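Local coordinates for L-2,4-diaminobutyric acid acetyltransferase (PDB 6SLL), which catalyses the transfer of an acetyl group from acetyl-coenzyme A to L-2,4-diaminobutyric acid, a step in the biosynthesis of the chemical chaperone ectoine, at residues D43-Y48 against F87-A92; V126-S129 against S133-L136; Y154-F159 against H165-L170. All coordinates share one frame; numbering follows the deposited sequence. Where two conformers were deposited one is given.

Contact 1 of 3, residues D43-Y48 against F87-A92. With DAB (2,4-diaminobutyric acid), chain G; DAB (2,4-diaminobutyric acid), chain D; COA (coenzyme A), chain F.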
# COMPACT_ATOMS: atom_id res chain seq x y z
N ASP B 43 -7.02 5.48 9.64
CA ASP B 43 -6.53 6.57 8.77
C ASP B 43 -6.85 6.28 7.29
O ASP B 43 -6.34 5.32 6.65
CB ASP B 43 -5.08 6.73 8.91
CG ASP B 43 -4.61 7.03 10.34
OD1 ASP B 43 -5.32 7.76 11.03
OD2 ASP B 43 -3.54 6.50 10.67
N LEU B 44 -7.63 7.16 6.75
CA LEU B 44 -8.23 6.96 5.43
C LEU B 44 -7.22 7.16 4.33
O LEU B 44 -6.63 8.25 4.20
CB LEU B 44 -9.39 7.95 5.30
CG LEU B 44 -10.22 7.73 3.99
CD1 LEU B 44 -10.85 6.35 3.97
CD2 LEU B 44 -11.31 8.81 3.98
N ASN B 45 -7.02 6.15 3.50
CA ASN B 45 -6.23 6.28 2.28
C ASN B 45 -7.12 6.63 1.14
O ASN B 45 -8.33 6.78 1.25
CB ASN B 45 -5.45 4.96 2.01
CG ASN B 45 -4.55 4.69 3.20
OD1 ASN B 45 -3.57 5.45 3.41
ND2 ASN B 45 -4.82 3.71 4.01
N SER B 46 -6.49 6.88 -0.04
CA SER B 46 -7.25 7.25 -1.22
C SER B 46 -8.08 6.09 -1.72
O SER B 46 -7.75 4.92 -1.50
CB SER B 46 -6.35 7.73 -2.35
OG SER B 46 -5.55 6.68 -2.86
N PRO B 47 -9.20 6.36 -2.47
CA PRO B 47 -9.93 5.27 -3.12
C PRO B 47 -8.99 4.41 -3.96
O PRO B 47 -9.11 3.19 -3.98
CB PRO B 47 -11.01 6.00 -3.88
CG PRO B 47 -11.22 7.27 -3.07
CD PRO B 47 -9.90 7.65 -2.57
N TYR B 48 -8.11 5.06 -4.70
CA TYR B 48 -7.15 4.35 -5.56
C TYR B 48 -6.37 3.31 -4.75
O TYR B 48 -6.12 2.22 -5.26
CB TYR B 48 -6.21 5.39 -6.21
CG TYR B 48 -5.29 4.84 -7.25
CD1 TYR B 48 -4.07 4.27 -6.88
CD2 TYR B 48 -5.56 4.92 -8.59
CE1 TYR B 48 -3.21 3.81 -7.81
CE2 TYR B 48 -4.72 4.45 -9.55
CZ TYR B 48 -3.51 3.91 -9.20
OH TYR B 48 -2.59 3.45 -10.11
N PHE B 87 2.02 -8.67 7.27
CA PHE B 87 1.66 -7.41 7.91
C PHE B 87 0.17 -7.17 7.70
O PHE B 87 -0.29 -7.16 6.53
CB PHE B 87 2.48 -6.25 7.30
CG PHE B 87 2.17 -4.96 8.02
CD1 PHE B 87 2.77 -4.66 9.19
CD2 PHE B 87 1.28 -4.07 7.51
CE1 PHE B 87 2.51 -3.50 9.86
CE2 PHE B 87 1.00 -2.88 8.17
CZ PHE B 87 1.62 -2.62 9.38
N VAL B 88 -0.56 -7.01 8.79
CA VAL B 88 -1.96 -6.71 8.73
C VAL B 88 -2.11 -5.22 8.88
O VAL B 88 -1.68 -4.63 9.93
CB VAL B 88 -2.80 -7.47 9.74
CG1 VAL B 88 -4.23 -7.01 9.71
CG2 VAL B 88 -2.67 -8.96 9.52
N TRP B 89 -2.62 -4.53 7.87
CA TRP B 89 -2.66 -3.09 7.75
C TRP B 89 -3.89 -2.52 8.37
O TRP B 89 -3.80 -1.82 9.41
CB TRP B 89 -2.45 -2.70 6.29
CG TRP B 89 -2.38 -1.24 6.00
CD1 TRP B 89 -2.49 -0.16 6.86
CD2 TRP B 89 -2.16 -0.69 4.69
NE1 TRP B 89 -2.38 0.97 6.12
CE2 TRP B 89 -2.20 0.69 4.79
CE3 TRP B 89 -1.97 -1.26 3.46
CZ2 TRP B 89 -2.00 1.53 3.72
CZ3 TRP B 89 -1.74 -0.43 2.35
CH2 TRP B 89 -1.79 0.95 2.52
N GLN B 90 -5.09 -2.77 7.82
CA GLN B 90 -6.34 -2.23 8.39
C GLN B 90 -7.34 -3.36 8.56
O GLN B 90 -7.52 -4.18 7.64
CB GLN B 90 -6.93 -1.11 7.50
CG GLN B 90 -6.02 0.11 7.44
CD GLN B 90 -6.57 1.26 6.65
OE1 GLN B 90 -6.93 1.10 5.49
NE2 GLN B 90 -6.65 2.40 7.28
N VAL B 91 -8.02 -3.34 9.69
CA VAL B 91 -9.17 -4.20 9.96
C VAL B 91 -10.34 -3.32 10.28
O VAL B 91 -10.22 -2.53 11.25
CB VAL B 91 -8.89 -5.23 11.07
CG1 VAL B 91 -10.05 -6.13 11.29
CG2 VAL B 91 -7.58 -5.95 10.95
N ALA B 92 -11.44 -3.47 9.60
CA ALA B 92 -12.64 -2.63 9.86
C ALA B 92 -13.89 -3.50 9.79
O ALA B 92 -14.01 -4.30 8.86
CB ALA B 92 -12.74 -1.55 8.77
N DAB G . -3.98 3.59 12.02
CA DAB G . -3.32 2.79 10.95
C DAB G . -4.25 2.77 9.76
O DAB G . -3.76 2.38 8.71
CB DAB G . -2.99 1.37 11.43
CG DAB G . -4.16 0.48 11.68
ND DAB G . -3.68 -0.86 12.13
OXT DAB G . -5.43 3.09 9.88
N DAB D . -3.60 8.98 -9.30
CA DAB D . -2.98 7.77 -8.70
C DAB D . -2.32 8.13 -7.37
O DAB D . -2.03 9.31 -7.18
CB DAB D . -2.07 7.00 -9.65
CG DAB D . -0.82 7.70 -9.92
ND DAB D . -0.02 6.87 -10.91
OXT DAB D . -2.03 7.19 -6.64
N1A COA F . -16.27 -4.48 23.71
C2A COA F . -15.66 -5.56 24.23
N3A COA F . -15.04 -6.55 23.57
C4A COA F . -15.11 -6.39 22.22
C5A COA F . -15.69 -5.30 21.59
C6A COA F . -16.30 -4.29 22.36
N6A COA F . -16.90 -3.24 21.89
N7A COA F . -15.63 -5.51 20.22
C8A COA F . -14.95 -6.64 20.05
N9A COA F . -14.60 -7.17 21.24
C1B COA F . -13.85 -8.33 21.43
C2B COA F . -14.68 -9.61 21.26
O2B COA F . -15.32 -9.96 22.43
C3B COA F . -13.61 -10.53 20.71
O3B COA F . -12.71 -10.87 21.85
P3B COA F . -12.80 -12.32 22.57
O7A COA F . -12.18 -13.18 21.44
O8A COA F . -12.05 -12.13 23.90
O9A COA F . -14.29 -12.92 22.42
C4B COA F . -12.78 -9.61 19.85
O4B COA F . -12.84 -8.33 20.42
C5B COA F . -13.19 -9.75 18.39
O5B COA F . -14.61 -9.50 18.25
P1A COA F . -15.35 -9.43 16.84
O1A COA F . -16.80 -9.48 17.10
O2A COA F . -14.75 -10.39 15.88
O3A COA F . -14.93 -7.93 16.42
P2A COA F . -15.75 -6.97 15.41
O4A COA F . -16.24 -7.74 14.25
O5A COA F . -16.75 -6.19 16.20
O6A COA F . -14.61 -6.04 14.89
CBP COA F . -13.03 -4.23 15.09
CCP COA F . -13.56 -5.49 15.73
CDP COA F . -11.76 -3.80 15.87
CEP COA F . -12.68 -4.50 13.67
CAP COA F . -14.17 -3.16 15.19
OAP COA F . -14.36 -2.85 16.60
C9P COA F . -13.94 -1.89 14.45
O9P COA F . -13.89 -1.79 13.22
N8P COA F . -13.80 -0.82 15.28
C7P COA F . -13.61 0.51 14.94
C6P COA F . -14.28 1.50 16.02
C5P COA F . -13.45 1.67 17.25
O5P COA F . -13.01 0.62 17.85
N4P COA F . -13.30 2.77 17.73
C3P COA F . -12.52 3.04 19.01
C2P COA F . -12.37 4.74 19.15
S1P COA F . -13.95 5.32 19.69
O HOH W 1 -3.35 3.80 6.52
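Gln90, on strand 85-93, meets Asp43, in the loop before helix 47-56, in a buried polar contact built around the bound substrate. Extended beyond CG (chi2 -177°), Gln90 carries its amide across, and NE2 donates to Asp43 O at 3.0 Å, from above the carbonyl plane and bent (133°), and more directly to OXT of the substrate carboxylate, also at 3.0 Å (163°). A glutamine suits the place because its amide nitrogen carries two hydrogens, while OE1, bonded to Tyr50, fixes its rotation. OXT takes a second bond from Asp43 N at 2.9 Å, and Asp43 OD2, shared with His165, accepts from the substrate's alpha-amino N. A water joins Asn45 ND2 and Trp89 NE1 (3.0 Å) to the other carboxylate oxygen, Asn45 OD1 being bonded to Ser46 OG of the second subunit. Tyr48 lays a ring face over the substrate of the second subunit, CZ 3.4 Å from its CB; an alanine here would probably leave that face of the ligand uncovered and deprive that subunit's Thr125 OG1 of its hydroxyl partner. Trp89 O receives the substrate's side-chain amine ND. Trp89 and Gln90 pair with Ser75, consistent with the beta bulge that marks this central strand in GNAT acetyltransferases.

Contact 2 of 3, residues V126-S129 against S133-L136. With COA (coenzyme A), chain F.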
# COMPACT_ATOMS: atom_id res chain seq x y z
N VAL B 126 -1.34 -1.26 16.68
CA VAL B 126 -2.64 -1.05 17.28
C VAL B 126 -2.52 0.11 18.32
O VAL B 126 -1.87 -0.09 19.36
CB VAL B 126 -3.18 -2.29 17.97
CG1 VAL B 126 -4.63 -1.99 18.40
CG2 VAL B 126 -3.16 -3.50 17.10
N SER B 127 -3.20 1.15 18.15
CA SER B 127 -2.99 2.17 19.03
C SER B 127 -3.67 1.91 20.32
O SER B 127 -4.46 0.91 20.53
CB SER B 127 -3.53 3.43 18.41
OG SER B 127 -2.87 4.00 17.13
N PRO B 128 -3.52 2.90 21.18
CA PRO B 128 -4.32 2.73 22.46
C PRO B 128 -5.80 2.88 22.47
O PRO B 128 -6.55 2.23 23.05
CB PRO B 128 -3.63 3.62 23.44
CG PRO B 128 -2.18 3.74 22.96
CD PRO B 128 -2.30 3.70 21.40
N SER B 129 -6.29 3.75 21.59
CA SER B 129 -7.77 3.89 21.49
C SER B 129 -8.49 2.85 20.70
O SER B 129 -9.73 2.76 20.77
CB SER B 129 -8.16 5.19 20.95
OG SER B 129 -8.11 5.18 19.61
N SER B 133 -9.61 -3.66 18.74
CA SER B 133 -8.60 -4.22 17.91
C SER B 133 -7.52 -4.96 18.68
O SER B 133 -7.01 -6.03 18.32
CB SER B 133 -7.99 -3.13 17.00
OG SER B 133 -8.90 -2.55 16.04
N ARG B 134 -7.12 -4.37 19.80
CA ARG B 134 -6.26 -5.09 20.69
C ARG B 134 -6.74 -6.45 21.17
O ARG B 134 -6.06 -7.47 21.12
CB ARG B 134 -5.86 -4.27 21.96
CG ARG B 134 -5.12 -3.10 21.70
CD ARG B 134 -4.24 -2.55 22.69
NE ARG B 134 -3.38 -1.55 21.98
CZ ARG B 134 -2.34 -1.16 22.59
NH1 ARG B 134 -1.66 -0.12 22.15
NH2 ARG B 134 -2.23 -1.65 23.85
N ARG B 135 -8.06 -6.48 21.52
CA ARG B 135 -8.65 -7.80 21.91
C ARG B 135 -8.70 -8.76 20.75
O ARG B 135 -8.47 -10.01 20.92
CB ARG B 135 -10.00 -7.65 22.46
CG ARG B 135 -9.95 -7.10 23.80
CD ARG B 135 -9.12 -8.02 24.75
NE ARG B 135 -9.33 -9.52 24.59
CZ ARG B 135 -8.37 -10.52 24.81
NH1 ARG B 135 -7.09 -10.23 25.18
NH2 ARG B 135 -8.75 -11.83 24.64
N LEU B 136 -8.97 -8.27 19.51
CA LEU B 136 -8.98 -9.14 18.34
C LEU B 136 -7.66 -9.87 18.23
O LEU B 136 -7.57 -11.10 18.08
CB LEU B 136 -9.24 -8.31 17.12
CG LEU B 136 -9.11 -9.06 15.80
CD1 LEU B 136 -10.16 -10.14 15.65
CD2 LEU B 136 -9.20 -8.04 14.69
N1A COA F . -16.27 -4.48 23.71
C2A COA F . -15.66 -5.56 24.23
N3A COA F . -15.04 -6.55 23.57
C4A COA F . -15.11 -6.39 22.22
C5A COA F . -15.69 -5.30 21.59
C6A COA F . -16.30 -4.29 22.36
N6A COA F . -16.90 -3.24 21.89
N7A COA F . -15.63 -5.51 20.22
C8A COA F . -14.95 -6.64 20.05
N9A COA F . -14.60 -7.17 21.24
C1B COA F . -13.85 -8.33 21.43
C2B COA F . -14.68 -9.61 21.26
O2B COA F . -15.32 -9.96 22.43
C3B COA F . -13.61 -10.53 20.71
O3B COA F . -12.71 -10.87 21.85
P3B COA F . -12.80 -12.32 22.57
O7A COA F . -12.18 -13.18 21.44
O8A COA F . -12.05 -12.13 23.90
O9A COA F . -14.29 -12.92 22.42
C4B COA F . -12.78 -9.61 19.85
O4B COA F . -12.84 -8.33 20.42
C5B COA F . -13.19 -9.75 18.39
O5B COA F . -14.61 -9.50 18.25
P1A COA F . -15.35 -9.43 16.84
O1A COA F . -16.80 -9.48 17.10
O2A COA F . -14.75 -10.39 15.88
O3A COA F . -14.93 -7.93 16.42
P2A COA F . -15.75 -6.97 15.41
O4A COA F . -16.24 -7.74 14.25
O5A COA F . -16.75 -6.19 16.20
O6A COA F . -14.61 -6.04 14.89
CBP COA F . -13.03 -4.23 15.09
CCP COA F . -13.56 -5.49 15.73
CDP COA F . -11.76 -3.80 15.87
CEP COA F . -12.68 -4.50 13.67
CAP COA F . -14.17 -3.16 15.19
OAP COA F . -14.36 -2.85 16.60
C9P COA F . -13.94 -1.89 14.45
O9P COA F . -13.89 -1.79 13.22
N8P COA F . -13.80 -0.82 15.28
C7P COA F . -13.61 0.51 14.94
C6P COA F . -14.28 1.50 16.02
C5P COA F . -13.45 1.67 17.25
O5P COA F . -13.01 0.62 17.85
N4P COA F . -13.30 2.77 17.73
C3P COA F . -12.52 3.04 19.01
C2P COA F . -12.37 4.74 19.15
S1P COA F . -13.95 5.32 19.69
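Just past the end of strand 121-125 the backbone turns through a loop into helix 131-144, bringing the CA atoms of Val126 and Arg134 to 6.4 Å and the first turn of the helix beside the loop. Val126 points its side chain at the helix: CG1, anti to the backbone N (chi1 -173°), packs on Arg134 CG at 3.5 Å and on Ser133 CB at 3.8 Å. A beta-branched valine suits this position, since its methyl fills the angle between strand end and helix. Arg134 supplies methylenes for that packing and then runs on, extended from CG to NE, past Val126 in the opposite direction. Its guanidinium thus reaches back to the loop carbonyls. NH1 donates to Val126 O at 2.8 Å, bent at 132°, and NE adds weak bonds to the same oxygen and to Ser127 O, the latter at 3.1 Å. Pro128 covers part of one guanidinium face with CA, its CD lying 3.9 Å from NH1. The next residue, Arg135, is bent at chi2 and chi3 instead and brings NH2 to O8A of the 3'-phosphate of coenzyme A, a long, weak but nearly straight bond, while NH1 forms a salt bridge with Glu142. Chemically, then, Arg134 spends its cationic end on neutral carbonyls, joining loop to helix, whereas its neighbour faces the anionic cofactor.

Contact 3 of 3, residues Y154-F159 against H165-L170. With DAB (2,4-diaminobutyric acid), chain G.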
# COMPACT_ATOMS: atom_id res chain seq x y z
N TYR B 154 5.40 3.02 15.39
CA TYR B 154 5.49 4.37 14.90
C TYR B 154 4.88 5.31 15.99
O TYR B 154 3.67 5.36 16.18
CB TYR B 154 4.76 4.57 13.58
CG TYR B 154 5.08 3.54 12.52
CD1 TYR B 154 6.36 3.17 12.24
CD2 TYR B 154 4.07 2.98 11.75
CE1 TYR B 154 6.64 2.28 11.22
CE2 TYR B 154 4.34 2.07 10.77
CZ TYR B 154 5.63 1.69 10.50
OH TYR B 154 5.82 0.73 9.53
N GLY B 155 5.78 6.07 16.67
CA GLY B 155 5.30 6.95 17.73
C GLY B 155 4.57 8.15 17.14
O GLY B 155 4.76 8.53 16.02
N ALA B 156 3.77 8.79 18.05
CA ALA B 156 3.04 9.95 17.68
C ALA B 156 3.86 11.00 17.02
O ALA B 156 3.39 11.75 16.17
CB ALA B 156 2.39 10.49 18.93
N GLU B 157 5.14 11.18 17.46
CA GLU B 157 6.01 12.20 16.96
C GLU B 157 6.33 12.08 15.52
O GLU B 157 6.88 12.98 14.93
CB GLU B 157 7.31 12.23 17.80
CG GLU B 157 8.16 10.96 17.73
CD GLU B 157 7.80 9.82 18.71
OE1 GLU B 157 6.72 9.86 19.35
OE2 GLU B 157 8.73 8.94 18.78
N MET B 158 6.10 10.84 14.96
CA MET B 158 6.43 10.65 13.55
C MET B 158 5.40 11.26 12.61
O MET B 158 5.65 11.35 11.43
CB MET B 158 6.53 9.11 13.20
CG MET B 158 7.74 8.48 13.93
SD MET B 158 7.94 6.71 13.56
CE MET B 158 8.05 6.67 11.81
N PHE B 159 4.23 11.61 13.13
CA PHE B 159 3.09 11.99 12.34
C PHE B 159 3.16 13.51 12.02
O PHE B 159 3.90 14.23 12.68
CB PHE B 159 1.82 11.55 12.95
CG PHE B 159 1.64 10.09 12.93
CD1 PHE B 159 2.25 9.27 13.80
CD2 PHE B 159 0.91 9.47 11.89
CE1 PHE B 159 2.19 7.85 13.75
CE2 PHE B 159 0.86 8.11 11.78
CZ PHE B 159 1.46 7.30 12.70
N HIS B 165 -1.85 12.43 16.33
CA HIS B 165 -2.08 11.06 16.01
C HIS B 165 -1.57 10.28 17.21
O HIS B 165 -0.52 10.62 17.80
CB HIS B 165 -1.29 10.63 14.78
CG HIS B 165 -1.70 9.34 14.16
ND1 HIS B 165 -1.43 8.10 14.69
CD2 HIS B 165 -2.41 9.12 13.04
CE1 HIS B 165 -1.92 7.15 13.89
NE2 HIS B 165 -2.53 7.75 12.88
N GLU B 166 -2.20 9.20 17.55
CA GLU B 166 -1.79 8.32 18.56
C GLU B 166 -0.51 7.53 18.21
O GLU B 166 -0.23 7.35 17.00
CB GLU B 166 -2.83 7.32 19.03
CG GLU B 166 -4.10 7.91 19.70
CD GLU B 166 -5.07 6.67 19.89
OE1 GLU B 166 -6.12 6.56 19.19
OE2 GLU B 166 -4.81 5.85 20.88
N ASP B 167 0.22 7.05 19.18
CA ASP B 167 1.24 6.07 18.92
C ASP B 167 0.62 4.84 18.24
O ASP B 167 -0.50 4.44 18.46
CB ASP B 167 1.89 5.53 20.22
CG ASP B 167 2.70 6.58 21.04
OD1 ASP B 167 3.12 7.53 20.45
OD2 ASP B 167 2.80 6.38 22.25
N GLU B 168 1.48 4.18 17.44
CA GLU B 168 1.13 2.94 16.68
C GLU B 168 2.15 1.85 17.10
O GLU B 168 3.02 1.52 16.30
CB GLU B 168 1.19 3.20 15.20
CG GLU B 168 0.04 4.06 14.71
CD GLU B 168 -1.28 3.36 14.49
OE1 GLU B 168 -1.37 2.12 14.65
OE2 GLU B 168 -2.24 4.07 14.09
N PRO B 169 2.05 1.29 18.29
CA PRO B 169 3.01 0.27 18.71
C PRO B 169 2.83 -0.98 17.84
O PRO B 169 1.73 -1.33 17.40
CB PRO B 169 2.64 -0.02 20.13
CG PRO B 169 1.31 0.55 20.26
CD PRO B 169 1.09 1.61 19.34
N LEU B 170 3.94 -1.68 17.63
CA LEU B 170 3.99 -2.89 16.79
C LEU B 170 3.77 -4.15 17.58
O LEU B 170 4.51 -4.44 18.52
CB LEU B 170 5.35 -2.96 16.05
CG LEU B 170 5.53 -4.07 15.10
CD1 LEU B 170 4.62 -3.93 13.88
CD2 LEU B 170 7.00 -4.20 14.70
N DAB G . -3.98 3.59 12.02
CA DAB G . -3.32 2.79 10.95
C DAB G . -4.25 2.77 9.76
O DAB G . -3.76 2.38 8.71
CB DAB G . -2.99 1.37 11.43
CG DAB G . -4.16 0.48 11.68
ND DAB G . -3.68 -0.86 12.13
OXT DAB G . -5.43 3.09 9.88
O HOH W 2 0.98 13.27 16.51
O HOH W 3 5.71 8.30 21.26
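His165 lies flat on Phe159; traced outward, its CB sits over the ring face, 3.5 Å from Phe159 CG. With CG anti to the backbone N (chi1 -165°), the imidazole continues across the same face. His165 CG and CD2 both meet Phe159 CD2; ND1 comes over the ring centre; CE1 reaches Phe159 CZ at 3.6 Å. The result is a face-to-face stack with centroids 3.7 Å apart and planes at 3°. In its own plane ND1 donates to a lone pair of Glu166 O, 2.7 Å away, and NE2, at the far end, bonds Asp43 OD2, so both nitrogens help fix the ring's rotation. The stack closes the irregular connection between strands 148-154 and 168-173, antiparallel neighbours in the GNAT sheet, joined where one ends and the next begins: Tyr154 and Glu168 form a hydrogen-bonded pair, with Glu168 N to Tyr154 O at 2.8 Å. Beyond it, Asp167 OD1 accepts from Ala156 N at 2.8 Å (162°), tying down the start of the 3-10 turn 156-158. Gly155 suits its place, since a CB there would probably crowd Glu157 OE1 as that side chain is now placed. A water donating to Glu157 OE1 and Asp167 OD1 probably eases the closeness of two acids. Glu168 bends at chi2 to carry OE2 to the substrate's alpha-amino N at 2.7 Å, while OE1 is bonded to Thr125 OG1.

How the contacts relate
From the N terminus, contact 1 comes first, closing a long loop of 38 residues that holds most of helix 47-56 and strands 62-66 and 69-78. Contact 2 then closes the short turn from strand 121-125 into helix 131-144, and contact 3 the connection between strands 148-154 and 168-173. The three follow in series; none nests within or crosses another. They nevertheless meet in space. Val91 of contact 1 packs on Leu136 of contact 2, and both border coenzyme A. Contacts 1 and 3 share the substrate and reach the second subunit. Ser129 OG and Ser127 OG of contact 2 probably bond Glu166 and Asp167 O of contact 3, joining helix-entry loop to strand-entry loop.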